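Local coordinates for 389aa long hypothetical nucleolar protein (Pyrococcus horikoshii, PDB 5ZVE), which methylates the C5 position of cytosine 72 in several tRNAs, using S-adenosyl-L-methionine as the methyl donor, at residues Glu31-Tyr36 against Phe163-Leu168; Arg47-Ile51 against Glu69-Phe73; Leu279-Pro283 against Leu370-Phe374. One frame throughout, in Å; residues are numbered along the deposited sequence.

Contact 1. Residues Glu31-Tyr36 against Phe163-Leu168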
ATOM      1  N   GLU A  31      -8.722 -10.704   0.868  1.00 22.63           N
ATOM      2  CA  GLU A  31      -8.755 -10.649  -0.591  1.00 23.36           C
ATOM      3  C   GLU A  31      -7.999  -9.434  -1.131  1.00 22.90           C
ATOM      4  O   GLU A  31      -7.844  -8.433  -0.428  1.00 20.62           O
ATOM      5  CB  GLU A  31     -10.204 -10.609  -1.089  1.00 20.39           C
ATOM      6  CG  GLU A  31     -11.136 -11.638  -0.466  1.00 24.96           C
ATOM      7  CD  GLU A  31     -12.573 -11.465  -0.934  1.00 27.88           C
ATOM      8  OE1 GLU A  31     -12.847 -10.494  -1.672  1.00 27.88           O
ATOM      9  OE2 GLU A  31     -13.430 -12.293  -0.562  1.00 31.97           O
ATOM     10  N   PRO A  32      -7.522  -9.521  -2.385  1.00 22.66           N
ATOM     11  CA  PRO A  32      -6.909  -8.350  -3.019  1.00 15.74           C
ATOM     12  C   PRO A  32      -7.940  -7.247  -3.217  1.00 20.26           C
ATOM     13  O   PRO A  32      -9.139  -7.531  -3.207  1.00 20.20           O
ATOM     14  CB  PRO A  32      -6.409  -8.888  -4.368  1.00 18.34           C
ATOM     15  CG  PRO A  32      -6.406 -10.386  -4.222  1.00 19.53           C
ATOM     16  CD  PRO A  32      -7.506 -10.699  -3.265  1.00 20.77           C
ATOM     17  N   VAL A  33      -7.485  -6.013  -3.395  1.00 17.13           N
ATOM     18  CA  VAL A  33      -8.411  -4.909  -3.596  1.00 22.10           C
ATOM     19  C   VAL A  33      -9.241  -5.182  -4.843  1.00 25.13           C
ATOM     20  O   VAL A  33      -8.751  -5.775  -5.811  1.00 20.40           O
ATOM     21  CB  VAL A  33      -7.686  -3.550  -3.710  1.00 22.14           C
ATOM     22  CG1 VAL A  33      -6.901  -3.263  -2.428  1.00 20.87           C
ATOM     23  CG2 VAL A  33      -6.775  -3.511  -4.927  1.00 17.98           C
ATOM     24  N   GLU A  34     -10.514  -4.800  -4.791  1.00 24.89           N
ATOM     25  CA  GLU A  34     -11.424  -5.018  -5.908  1.00 20.96           C
ATOM     26  C   GLU A  34     -11.100  -4.062  -7.049  1.00 20.37           C
ATOM     27  O   GLU A  34     -11.239  -4.409  -8.225  1.00 22.80           O
ATOM     28  CB  GLU A  34     -12.880  -4.845  -5.462  1.00 22.28           C
ATOM     29  CG  GLU A  34     -13.368  -5.887  -4.454  1.00 22.02           C
ATOM     30  CD  GLU A  34     -12.893  -5.633  -3.023  1.00 23.19           C
ATOM     31  OE1 GLU A  34     -12.151  -4.658  -2.784  1.00 21.43           O
ATOM     32  OE2 GLU A  34     -13.274  -6.416  -2.130  1.00 23.33           O
ATOM     33  N   HIS A  35     -10.676  -2.854  -6.690  1.00 21.68           N
ATOM     34  CA  HIS A  35     -10.265  -1.851  -7.667  1.00 20.93           C
ATOM     35  C   HIS A  35      -8.776  -1.563  -7.520  1.00 21.21           C
ATOM     36  O   HIS A  35      -8.335  -0.989  -6.517  1.00 23.23           O
ATOM     37  CB  HIS A  35     -11.072  -0.560  -7.511  1.00 22.48           C
ATOM     38  CG  HIS A  35     -12.492  -0.668  -7.977  1.00 26.16           C
ATOM     39  ND1 HIS A  35     -13.360   0.399  -7.974  1.00 23.32           N
ATOM     40  CD2 HIS A  35     -13.197  -1.728  -8.447  1.00 20.89           C
ATOM     41  CE1 HIS A  35     -14.538   0.011  -8.436  1.00 20.31           C
ATOM     42  NE2 HIS A  35     -14.465  -1.275  -8.726  1.00 22.83           N
ATOM     43  N   TYR A  36      -8.004  -1.958  -8.524  1.00 21.14           N
ATOM     44  CA  TYR A  36      -6.554  -1.826  -8.469  1.00 23.67           C
ATOM     45  C   TYR A  36      -6.123  -0.528  -9.137  1.00 23.33           C
ATOM     46  O   TYR A  36      -6.192  -0.395 -10.367  1.00 21.56           O
ATOM     47  CB  TYR A  36      -5.882  -3.027  -9.137  1.00 18.24           C
ATOM     48  CG  TYR A  36      -4.380  -3.050  -8.997  1.00 24.23           C
ATOM     49  CD1 TYR A  36      -3.782  -3.156  -7.745  1.00 24.79           C
ATOM     50  CD2 TYR A  36      -3.558  -2.969 -10.110  1.00 27.05           C
ATOM     51  CE1 TYR A  36      -2.408  -3.183  -7.610  1.00 22.40           C
ATOM     52  CE2 TYR A  36      -2.180  -2.991  -9.984  1.00 26.75           C
ATOM     53  CZ  TYR A  36      -1.612  -3.097  -8.734  1.00 24.92           C
ATOM     54  OH  TYR A  36      -0.244  -3.121  -8.609  1.00 38.70           O
ATOM     55  N   PHE A 163      -7.322 -15.072  -7.522  1.00 20.23           N
ATOM     56  CA  PHE A 163      -7.733 -13.762  -8.015  1.00 19.89           C
ATOM     57  C   PHE A 163      -6.777 -13.305  -9.102  1.00 21.15           C
ATOM     58  O   PHE A 163      -5.638 -13.766  -9.169  1.00 21.58           O
ATOM     59  CB  PHE A 163      -7.762 -12.715  -6.896  1.00 20.29           C
ATOM     60  CG  PHE A 163      -8.770 -12.995  -5.821  1.00 21.04           C
ATOM     61  CD1 PHE A 163     -10.089 -12.588  -5.965  1.00 24.08           C
ATOM     62  CD2 PHE A 163      -8.395 -13.644  -4.654  1.00 21.51           C
ATOM     63  CE1 PHE A 163     -11.020 -12.836  -4.972  1.00 23.81           C
ATOM     64  CE2 PHE A 163      -9.320 -13.889  -3.650  1.00 22.60           C
ATOM     65  CZ  PHE A 163     -10.635 -13.489  -3.810  1.00 20.74           C
ATOM     66  N   LYS A 164      -7.240 -12.396  -9.950  1.00 18.49           N
ATOM     67  CA  LYS A 164      -6.403 -11.856 -11.008  1.00 22.13           C
ATOM     68  C   LYS A 164      -6.399 -10.330 -11.022  1.00 24.46           C
ATOM     69  O   LYS A 164      -7.435  -9.697 -11.202  1.00 19.21           O
ATOM     70  CB  LYS A 164      -6.863 -12.383 -12.366  1.00 27.29           C
ATOM     71  CG  LYS A 164      -6.054 -11.870 -13.542  1.00 30.54           C
ATOM     72  CD  LYS A 164      -4.575 -12.097 -13.347  1.00 31.99           C
ATOM     73  CE  LYS A 164      -3.792 -11.688 -14.586  1.00 41.35           C
ATOM     74  NZ  LYS A 164      -2.324 -11.672 -14.320  1.00 57.85           N
ATOM     75  N   LEU A 165      -5.214  -9.762 -10.817  1.00 21.98           N
ATOM     76  CA  LEU A 165      -4.962  -8.345 -11.025  1.00 25.41           C
ATOM     77  C   LEU A 165      -3.963  -8.233 -12.165  1.00 29.46           C
ATOM     78  O   LEU A 165      -3.116  -9.104 -12.327  1.00 24.24           O
ATOM     79  CB  LEU A 165      -4.411  -7.678  -9.761  1.00 24.97           C
ATOM     80  CG  LEU A 165      -5.328  -7.530  -8.545  1.00 26.46           C
ATOM     81  CD1 LEU A 165      -4.590  -6.851  -7.404  1.00 26.34           C
ATOM     82  CD2 LEU A 165      -6.560  -6.737  -8.916  1.00 26.13           C
ATOM     83  N   PRO A 166      -4.069  -7.173 -12.976  1.00 28.77           N
ATOM     84  CA  PRO A 166      -3.127  -7.006 -14.088  1.00 30.07           C
ATOM     85  C   PRO A 166      -1.688  -6.856 -13.604  1.00 30.10           C
ATOM     86  O   PRO A 166      -1.459  -6.248 -12.561  1.00 29.66           O
ATOM     87  CB  PRO A 166      -3.615  -5.721 -14.772  1.00 29.05           C
ATOM     88  CG  PRO A 166      -4.344  -4.983 -13.702  1.00 27.99           C
ATOM     89  CD  PRO A 166      -5.006  -6.042 -12.869  1.00 25.27           C
ATOM     90  N   SER A 167      -0.739  -7.418 -14.344  1.00 34.06           N
ATOM     91  CA  SER A 167       0.677  -7.172 -14.085  1.00 37.00           C
ATOM     92  C   SER A 167       1.149  -6.021 -14.962  1.00 37.83           C
ATOM     93  O   SER A 167       1.086  -6.103 -16.190  1.00 43.11           O
ATOM     94  CB  SER A 167       1.511  -8.420 -14.352  1.00 34.00           C
ATOM     95  OG  SER A 167       1.427  -8.777 -15.717  1.00 47.15           O
ATOM     96  N   LEU A 168       1.607  -4.944 -14.335  1.00 38.79           N
ATOM     97  CA  LEU A 168       1.946  -3.731 -15.066  1.00 33.77           C
ATOM     98  C   LEU A 168       3.442  -3.447 -15.082  1.00 35.62           C
ATOM     99  O   LEU A 168       3.909  -2.594 -15.838  1.00 33.74           O
ATOM    100  CB  LEU A 168       1.209  -2.539 -14.464  1.00 32.85           C
ATOM    101  CG  LEU A 168      -0.280  -2.762 -14.204  1.00 33.35           C
ATOM    102  CD1 LEU A 168      -0.828  -1.636 -13.352  1.00 27.51           C
ATOM    103  CD2 LEU A 168      -1.044  -2.864 -15.509  1.00 28.50           C
TER

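Contact 2. Residues Arg47-Ile51 against Glu69-Phe73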
ATOM      1  N   ARG A  47      -3.688  11.643 -18.656  1.00 23.84           N
ATOM      2  CA  ARG A  47      -4.502  10.474 -18.341  1.00 25.31           C
ATOM      3  C   ARG A  47      -5.040   9.766 -19.598  1.00 28.82           C
ATOM      4  O   ARG A  47      -4.919   8.548 -19.739  1.00 27.08           O
ATOM      5  CB  ARG A  47      -5.661  10.889 -17.435  1.00 23.83           C
ATOM      6  CG  ARG A  47      -6.450   9.743 -16.836  1.00 22.96           C
ATOM      7  CD  ARG A  47      -7.831  10.236 -16.455  1.00 32.74           C
ATOM      8  NE  ARG A  47      -8.225   9.881 -15.100  1.00 26.79           N
ATOM      9  CZ  ARG A  47      -9.291  10.386 -14.489  1.00 27.59           C
ATOM     10  NH1 ARG A  47     -10.065  11.263 -15.120  1.00 25.10           N
ATOM     11  NH2 ARG A  47      -9.588  10.015 -13.251  1.00 22.84           N
ATOM     12  N   GLU A  48      -5.634  10.524 -20.511  1.00 26.53           N
ATOM     13  CA  GLU A  48      -6.278   9.906 -21.666  1.00 27.59           C
ATOM     14  C   GLU A  48      -5.261   9.257 -22.595  1.00 24.90           C
ATOM     15  O   GLU A  48      -5.507   8.182 -23.136  1.00 23.36           O
ATOM     16  CB  GLU A  48      -7.119  10.928 -22.427  1.00 33.19           C
ATOM     17  CG  GLU A  48      -8.214  11.548 -21.574  1.00 36.24           C
ATOM     18  CD  GLU A  48      -9.052  10.503 -20.855  1.00 35.35           C
ATOM     19  OE1 GLU A  48      -9.599   9.611 -21.529  1.00 40.72           O
ATOM     20  OE2 GLU A  48      -9.152  10.562 -19.611  1.00 40.09           O
ATOM     21  N   LYS A  49      -4.116   9.907 -22.768  1.00 24.34           N
ATOM     22  CA  LYS A  49      -3.029   9.343 -23.558  1.00 23.02           C
ATOM     23  C   LYS A  49      -2.563   8.002 -23.000  1.00 29.43           C
ATOM     24  O   LYS A  49      -2.365   7.048 -23.756  1.00 28.52           O
ATOM     25  CB  LYS A  49      -1.860  10.325 -23.628  1.00 25.27           C
ATOM     26  CG  LYS A  49      -2.142  11.555 -24.484  1.00 30.26           C
ATOM     27  CD  LYS A  49      -1.862  11.298 -25.956  1.00 33.60           C
ATOM     28  CE  LYS A  49      -0.378  11.468 -26.264  1.00 44.13           C
ATOM     29  NZ  LYS A  49      -0.092  11.549 -27.727  1.00 43.88           N
ATOM     30  N   LEU A  50      -2.376   7.936 -21.680  1.00 28.96           N
ATOM     31  CA  LEU A  50      -1.952   6.700 -21.025  1.00 26.48           C
ATOM     32  C   LEU A  50      -2.972   5.585 -21.231  1.00 24.17           C
ATOM     33  O   LEU A  50      -2.608   4.450 -21.523  1.00 25.12           O
ATOM     34  CB  LEU A  50      -1.723   6.928 -19.528  1.00 22.32           C
ATOM     35  CG  LEU A  50      -1.373   5.667 -18.734  1.00 22.63           C
ATOM     36  CD1 LEU A  50      -0.188   4.944 -19.362  1.00 21.00           C
ATOM     37  CD2 LEU A  50      -1.095   5.994 -17.264  1.00 23.14           C
ATOM     38  N   ILE A  51      -4.248   5.924 -21.077  1.00 24.71           N
ATOM     39  CA  ILE A  51      -5.339   4.987 -21.323  1.00 24.39           C
ATOM     40  C   ILE A  51      -5.211   4.372 -22.713  1.00 31.13           C
ATOM     41  O   ILE A  51      -5.311   3.153 -22.868  1.00 26.83           O
ATOM     42  CB  ILE A  51      -6.704   5.681 -21.188  1.00 27.23           C
ATOM     43  CG1 ILE A  51      -7.085   5.807 -19.716  1.00 24.54           C
ATOM     44  CG2 ILE A  51      -7.789   4.937 -21.965  1.00 24.51           C
ATOM     45  CD1 ILE A  51      -8.357   6.569 -19.506  1.00 26.36           C
ATOM     46  N   GLU A  69      -5.959  12.130 -11.801  1.00 21.46           N
ATOM     47  CA  GLU A  69      -4.768  11.337 -12.081  1.00 21.81           C
ATOM     48  C   GLU A  69      -4.978   9.862 -11.739  1.00 22.67           C
ATOM     49  O   GLU A  69      -4.033   9.071 -11.773  1.00 24.94           O
ATOM     50  CB  GLU A  69      -3.555  11.887 -11.321  1.00 24.84           C
ATOM     51  CG  GLU A  69      -3.650  11.795  -9.799  1.00 26.93           C
ATOM     52  CD  GLU A  69      -4.331  13.001  -9.179  1.00 27.64           C
ATOM     53  OE1 GLU A  69      -5.494  13.287  -9.539  1.00 27.24           O
ATOM     54  OE2 GLU A  69      -3.700  13.661  -8.328  1.00 26.70           O
ATOM     55  N   GLY A  70      -6.210   9.481 -11.414  1.00 22.00           N
ATOM     56  CA  GLY A  70      -6.486   8.112 -11.011  1.00 22.05           C
ATOM     57  C   GLY A  70      -7.047   7.197 -12.092  1.00 21.09           C
ATOM     58  O   GLY A  70      -8.010   7.541 -12.773  1.00 21.30           O
ATOM     59  N   LEU A  71      -6.452   6.014 -12.228  1.00 17.90           N
ATOM     60  CA  LEU A  71      -6.990   4.958 -13.082  1.00 19.20           C
ATOM     61  C   LEU A  71      -7.027   3.677 -12.285  1.00 21.08           C
ATOM     62  O   LEU A  71      -6.137   3.434 -11.473  1.00 20.06           O
ATOM     63  CB  LEU A  71      -6.147   4.754 -14.342  1.00 19.20           C
ATOM     64  CG  LEU A  71      -6.233   5.785 -15.468  1.00 21.10           C
ATOM     65  CD1 LEU A  71      -5.201   5.482 -16.529  1.00 19.44           C
ATOM     66  CD2 LEU A  71      -7.617   5.801 -16.063  1.00 19.19           C
ATOM     67  N   TYR A  72      -8.038   2.845 -12.508  1.00 21.05           N
ATOM     68  CA  TYR A  72      -8.080   1.577 -11.799  1.00 20.48           C
ATOM     69  C   TYR A  72      -8.509   0.423 -12.694  1.00 23.90           C
ATOM     70  O   TYR A  72      -9.163   0.614 -13.721  1.00 23.51           O
ATOM     71  CB  TYR A  72      -8.995   1.678 -10.566  1.00 22.08           C
ATOM     72  CG  TYR A  72     -10.468   1.826 -10.871  1.00 22.68           C
ATOM     73  CD1 TYR A  72     -11.273   0.707 -11.043  1.00 22.91           C
ATOM     74  CD2 TYR A  72     -11.056   3.084 -10.974  1.00 23.24           C
ATOM     75  CE1 TYR A  72     -12.620   0.833 -11.320  1.00 31.76           C
ATOM     76  CE2 TYR A  72     -12.406   3.220 -11.253  1.00 25.32           C
ATOM     77  CZ  TYR A  72     -13.182   2.089 -11.427  1.00 27.00           C
ATOM     78  OH  TYR A  72     -14.524   2.202 -11.706  1.00 33.19           O
ATOM     79  N   PHE A  73      -8.110  -0.777 -12.295  1.00 23.78           N
ATOM     80  CA  PHE A  73      -8.477  -1.986 -13.008  1.00 19.87           C
ATOM     81  C   PHE A  73      -9.368  -2.831 -12.120  1.00 19.77           C
ATOM     82  O   PHE A  73      -9.144  -2.926 -10.912  1.00 19.97           O
ATOM     83  CB  PHE A  73      -7.236  -2.777 -13.426  1.00 23.22           C
ATOM     84  CG  PHE A  73      -6.248  -1.979 -14.230  1.00 27.01           C
ATOM     85  CD1 PHE A  73      -5.306  -1.179 -13.606  1.00 20.37           C
ATOM     86  CD2 PHE A  73      -6.270  -2.027 -15.616  1.00 26.49           C
ATOM     87  CE1 PHE A  73      -4.401  -0.444 -14.349  1.00 22.80           C
ATOM     88  CE2 PHE A  73      -5.369  -1.297 -16.364  1.00 23.92           C
ATOM     89  CZ  PHE A  73      -4.433  -0.500 -15.730  1.00 25.48           C
TER

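Contact 3. Residues Leu279-Pro283 against Leu370-Phe374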
ATOM      1  N   LEU A 279      -2.188  -3.093   9.407  1.00 21.19           N
ATOM      2  CA  LEU A 279      -3.336  -3.978   9.567  1.00 19.31           C
ATOM      3  C   LEU A 279      -4.325  -3.865   8.408  1.00 22.00           C
ATOM      4  O   LEU A 279      -5.171  -4.737   8.220  1.00 21.25           O
ATOM      5  CB  LEU A 279      -4.044  -3.686  10.896  1.00 16.87           C
ATOM      6  CG  LEU A 279      -3.209  -3.925  12.163  1.00 19.85           C
ATOM      7  CD1 LEU A 279      -3.948  -3.457  13.411  1.00 21.13           C
ATOM      8  CD2 LEU A 279      -2.811  -5.397  12.297  1.00 20.17           C
ATOM      9  N   GLY A 280      -4.216  -2.792   7.633  1.00 18.94           N
ATOM     10  CA  GLY A 280      -5.155  -2.537   6.554  1.00 20.57           C
ATOM     11  C   GLY A 280      -4.729  -3.027   5.181  1.00 23.41           C
ATOM     12  O   GLY A 280      -5.500  -2.943   4.227  1.00 22.17           O
ATOM     13  N   VAL A 281      -3.508  -3.542   5.066  1.00 24.72           N
ATOM     14  CA  VAL A 281      -2.975  -3.877   3.754  1.00 23.30           C
ATOM     15  C   VAL A 281      -3.609  -5.151   3.206  1.00 24.70           C
ATOM     16  O   VAL A 281      -3.983  -6.055   3.952  1.00 22.56           O
ATOM     17  CB  VAL A 281      -1.435  -4.025   3.771  1.00 26.53           C
ATOM     18  CG1 VAL A 281      -0.784  -2.783   4.356  1.00 23.16           C
ATOM     19  CG2 VAL A 281      -1.014  -5.263   4.523  1.00 25.81           C
ATOM     20  N   ARG A 282      -3.756  -5.192   1.889  1.00 22.61           N
ATOM     21  CA  ARG A 282      -4.396  -6.312   1.217  1.00 23.79           C
ATOM     22  C   ARG A 282      -3.489  -6.821   0.099  1.00 22.85           C
ATOM     23  O   ARG A 282      -2.738  -6.045  -0.489  1.00 21.99           O
ATOM     24  CB  ARG A 282      -5.766  -5.892   0.676  1.00 21.92           C
ATOM     25  CG  ARG A 282      -6.711  -5.381   1.757  1.00 23.46           C
ATOM     26  CD  ARG A 282      -7.980  -4.800   1.160  1.00 21.51           C
ATOM     27  NE  ARG A 282      -8.853  -5.842   0.637  1.00 21.45           N
ATOM     28  CZ  ARG A 282      -9.952  -5.612  -0.073  1.00 22.51           C
ATOM     29  NH1 ARG A 282     -10.316  -4.368  -0.353  1.00 20.19           N
ATOM     30  NH2 ARG A 282     -10.684  -6.625  -0.506  1.00 19.66           N
ATOM     31  N   PRO A 283      -3.528  -8.136  -0.176  1.00 24.95           N
ATOM     32  CA  PRO A 283      -4.320  -9.132   0.546  1.00 22.79           C
ATOM     33  C   PRO A 283      -3.643  -9.552   1.845  1.00 23.62           C
ATOM     34  O   PRO A 283      -2.422  -9.463   1.959  1.00 22.84           O
ATOM     35  CB  PRO A 283      -4.383 -10.298  -0.435  1.00 22.21           C
ATOM     36  CG  PRO A 283      -3.095 -10.214  -1.167  1.00 21.13           C
ATOM     37  CD  PRO A 283      -2.745  -8.750  -1.263  1.00 23.24           C
ATOM     38  N   LEU A 370     -13.588  -0.549  -1.081  1.00 23.69           N
ATOM     39  CA  LEU A 370     -12.923  -1.430  -2.039  1.00 21.00           C
ATOM     40  C   LEU A 370     -11.417  -1.162  -2.070  1.00 21.32           C
ATOM     41  O   LEU A 370     -10.731  -1.471  -3.048  1.00 18.50           O
ATOM     42  CB  LEU A 370     -13.539  -1.261  -3.433  1.00 19.58           C
ATOM     43  CG  LEU A 370     -14.808  -2.038  -3.790  1.00 27.29           C
ATOM     44  CD1 LEU A 370     -15.814  -2.084  -2.650  1.00 23.30           C
ATOM     45  CD2 LEU A 370     -15.444  -1.429  -5.041  1.00 21.82           C
ATOM     46  N   THR A 371     -10.913  -0.595  -0.978  1.00 20.68           N
ATOM     47  CA  THR A 371      -9.513  -0.204  -0.862  1.00 19.39           C
ATOM     48  C   THR A 371      -8.845  -0.942   0.289  1.00 22.46           C
ATOM     49  O   THR A 371      -9.479  -1.736   0.979  1.00 22.81           O
ATOM     50  CB  THR A 371      -9.355   1.304  -0.600  1.00 18.90           C
ATOM     51  OG1 THR A 371      -9.877   1.609   0.699  1.00 21.11           O
ATOM     52  CG2 THR A 371     -10.088   2.127  -1.640  1.00 18.31           C
ATOM     53  N   GLN A 372      -7.559  -0.681   0.493  1.00 20.87           N
ATOM     54  CA  GLN A 372      -6.902  -1.083   1.726  1.00 18.48           C
ATOM     55  C   GLN A 372      -7.482  -0.302   2.893  1.00 22.28           C
ATOM     56  O   GLN A 372      -8.033   0.787   2.708  1.00 20.33           O
ATOM     57  CB  GLN A 372      -5.391  -0.872   1.623  1.00 17.85           C
ATOM     58  CG  GLN A 372      -4.727  -1.889   0.703  1.00 22.90           C
ATOM     59  CD  GLN A 372      -3.224  -1.734   0.611  1.00 26.57           C
ATOM     60  OE1 GLN A 372      -2.500  -2.721   0.466  1.00 29.30           O
ATOM     61  NE2 GLN A 372      -2.747  -0.496   0.674  1.00 20.76           N
ATOM     62  N   GLY A 373      -7.375  -0.864   4.094  1.00 21.21           N
ATOM     63  CA  GLY A 373      -7.713  -0.131   5.297  1.00 16.53           C
ATOM     64  C   GLY A 373      -6.730   1.013   5.424  1.00 22.38           C
ATOM     65  O   GLY A 373      -5.533   0.834   5.203  1.00 23.00           O
ATOM     66  N   PHE A 374      -7.220   2.195   5.776  1.00 20.07           N
ATOM     67  CA  PHE A 374      -6.384   3.382   5.700  1.00 19.12           C
ATOM     68  C   PHE A 374      -6.895   4.480   6.610  1.00 18.73           C
ATOM     69  O   PHE A 374      -8.041   4.449   7.061  1.00 22.44           O
ATOM     70  CB  PHE A 374      -6.321   3.881   4.256  1.00 21.16           C
ATOM     71  CG  PHE A 374      -5.012   4.519   3.886  1.00 20.72           C
ATOM     72  CD1 PHE A 374      -3.945   3.741   3.461  1.00 19.78           C
ATOM     73  CD2 PHE A 374      -4.856   5.896   3.938  1.00 19.13           C
ATOM     74  CE1 PHE A 374      -2.746   4.322   3.104  1.00 17.08           C
ATOM     75  CE2 PHE A 374      -3.658   6.481   3.584  1.00 19.56           C
ATOM     76  CZ  PHE A 374      -2.602   5.694   3.169  1.00 19.96           C
TER

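Contact 1. Residues Glu31-Tyr36 against Phe163-Leu168
P32 lies over one face of the F163 ring, and this CH-pi contact is the tightest meeting of residues 31-36 with 163-168. The proline CD sits 3.7 Å from the centroid of the F163 ring, 24° off the ring normal and displaced toward the rim, where F163 CD2 is its closest neighbour. A proline suits the place because its CD hydrogens, next to the ring nitrogen, are slightly polarised and so favour an aromatic face. Beside it the aliphatic part of E31 reaches the same ring, CG lying 3.9 Å from F163 CZ, while its carboxylate turns to a salt bridge with R75.

The remaining side-chain contacts are apolar. L165 divides its two methyls: CD1 meets P32 CB and stands 3.8 Å from Y36 CD1, whereas CD2 lies 3.8 Å from Y36 CB, with the backbone O of V33 nearby. The Y36 ring is carried toward 163-168 by a first torsion that sets CG anti to the backbone N (chi1 -174°). Farther along the ring, Y36 CD2 approaches P166 CG at 4.2 Å, and L168 CD1 comes to the ring edge, 3.9 Å from Y36 CE2. No hydrogen bond joins the two segments; their backbones bond instead to other partners, Y36 to F73 and F163 to Y102.

Here the segment leading into strand 35-40, which pairs with 70-74 in the middle of the antiparallel sheet of the N-terminal ferredoxin-like domain of RsmB/NOP methyltransferases, receives the connection that leaves the last long strand of the PUA domain, an apolar seam where the two domains meet.

Contact 2. Residues Arg47-Ile51 against Glu69-Phe73
R47 and L71 carry most of this contact, in which helix 47-56 packs on strand 70-74 within the ferredoxin-like domain, an alpha+beta arrangement with the helix against an antiparallel sheet. The short segments run at 27° to each other with their axes 10.1 Å apart, the usual spacing of a helix on a sheet.

R47 stands at the start of the helix, with CG anti to the backbone N (chi1 -170°) and the chain bent at chi3, which swings the guanidinium to the carbonyl of G70. NH2 gives the main bond to G70 O, 3.0 Å long; it falls on a lone pair in the carbonyl plane, and NE adds a weak second bond to the same oxygen. NH2 also bonds S64 O, joining the helix to strand 70-74 and to the residue just after neighbouring strand 62-63. A leucine here would probably leave the G70 and S64 carbonyls without this donor and the start of the helix less firmly tied to the strand.

L71 is the apolar half of the contact. Its branched end packs against I51 and L50, and the CG methylene of R47 crosses it at 4.2 Å from L71 CD2. L50 CD2 approaches L71 CD1 at 4.2 Å. Branched aliphatic residues suit this buried layer, filling it without polar atoms to satisfy. The closest apolar approach is that of I51 CD1 to L71 CD2, at 3.6 Å.

Contact 3. Residues Leu279-Pro283 against Leu370-Phe374
Q372 lays its side chain alongside R282, the two sliding past each other in opposite directions with amide and guanidinium planes 37° apart. Its CG lies 4.1 Å from R282 CB. CG is anti to the carbonyl carbon (chi1 -72°) and the chain is extended beyond it, which carries OE1 to the backbone of 279-283. There Q372 OE1 accepts the R282 N-H in a nearly straight bond of 3.1 Å (170°), with the donor tilted from the amide plane. Q372 OE1 also rests 3.7 Å from V281 CB. Glutamine suits this place: it is long enough to reach the opposite backbone, and its uncharged amide offers a good acceptor oxygen.

R282 returns the exchange. Its chain bends at chi3, and NH1 reaches T371 O at 3.1 Å; the oxygen lies near the guanidinium plane, whereas NH1 stands above the carbonyl plane of T371. E34 forms a salt bridge with the same NH1, and NE bonds E31 O, so the buried guanidinium has partners in both the N-terminal domain and the loop 370-374.

The backbones also meet directly, G373 N giving a 2.8 Å bond to G280 O. Glycine suits both places, because with the backbones as they lie a CB on G280 would run into G373 O and one on G373 into G280 CA.

The loop 279-283 follows catalytic-domain strand 267-273, and V281 touches C323, the predicted nucleophile. The bonds to main-chain atoms therefore probably help to fix the loop's path beside that cysteine, while the charge of R282 is probably balanced, at least in part, by E34.

Contacts 1 and 3 share the guanidinium of R282, which ties the approach to strand 35-40 to the catalytic domain. Contact 1 touches contact 2 through neighbouring strands of one sheet and through P166 packing on F73. Contact 2 has the most thoroughly buried residues, although it lies farthest from the chain centre; contacts 1 and 3 are partly buried. Their chemistry differs accordingly: contact 1 is apolar between domains, contact 2 joins an aliphatic layer to an arginine-carbonyl bond within one domain, and contact 3, nearest the chain centre, relies on hydrogen bonds between loops.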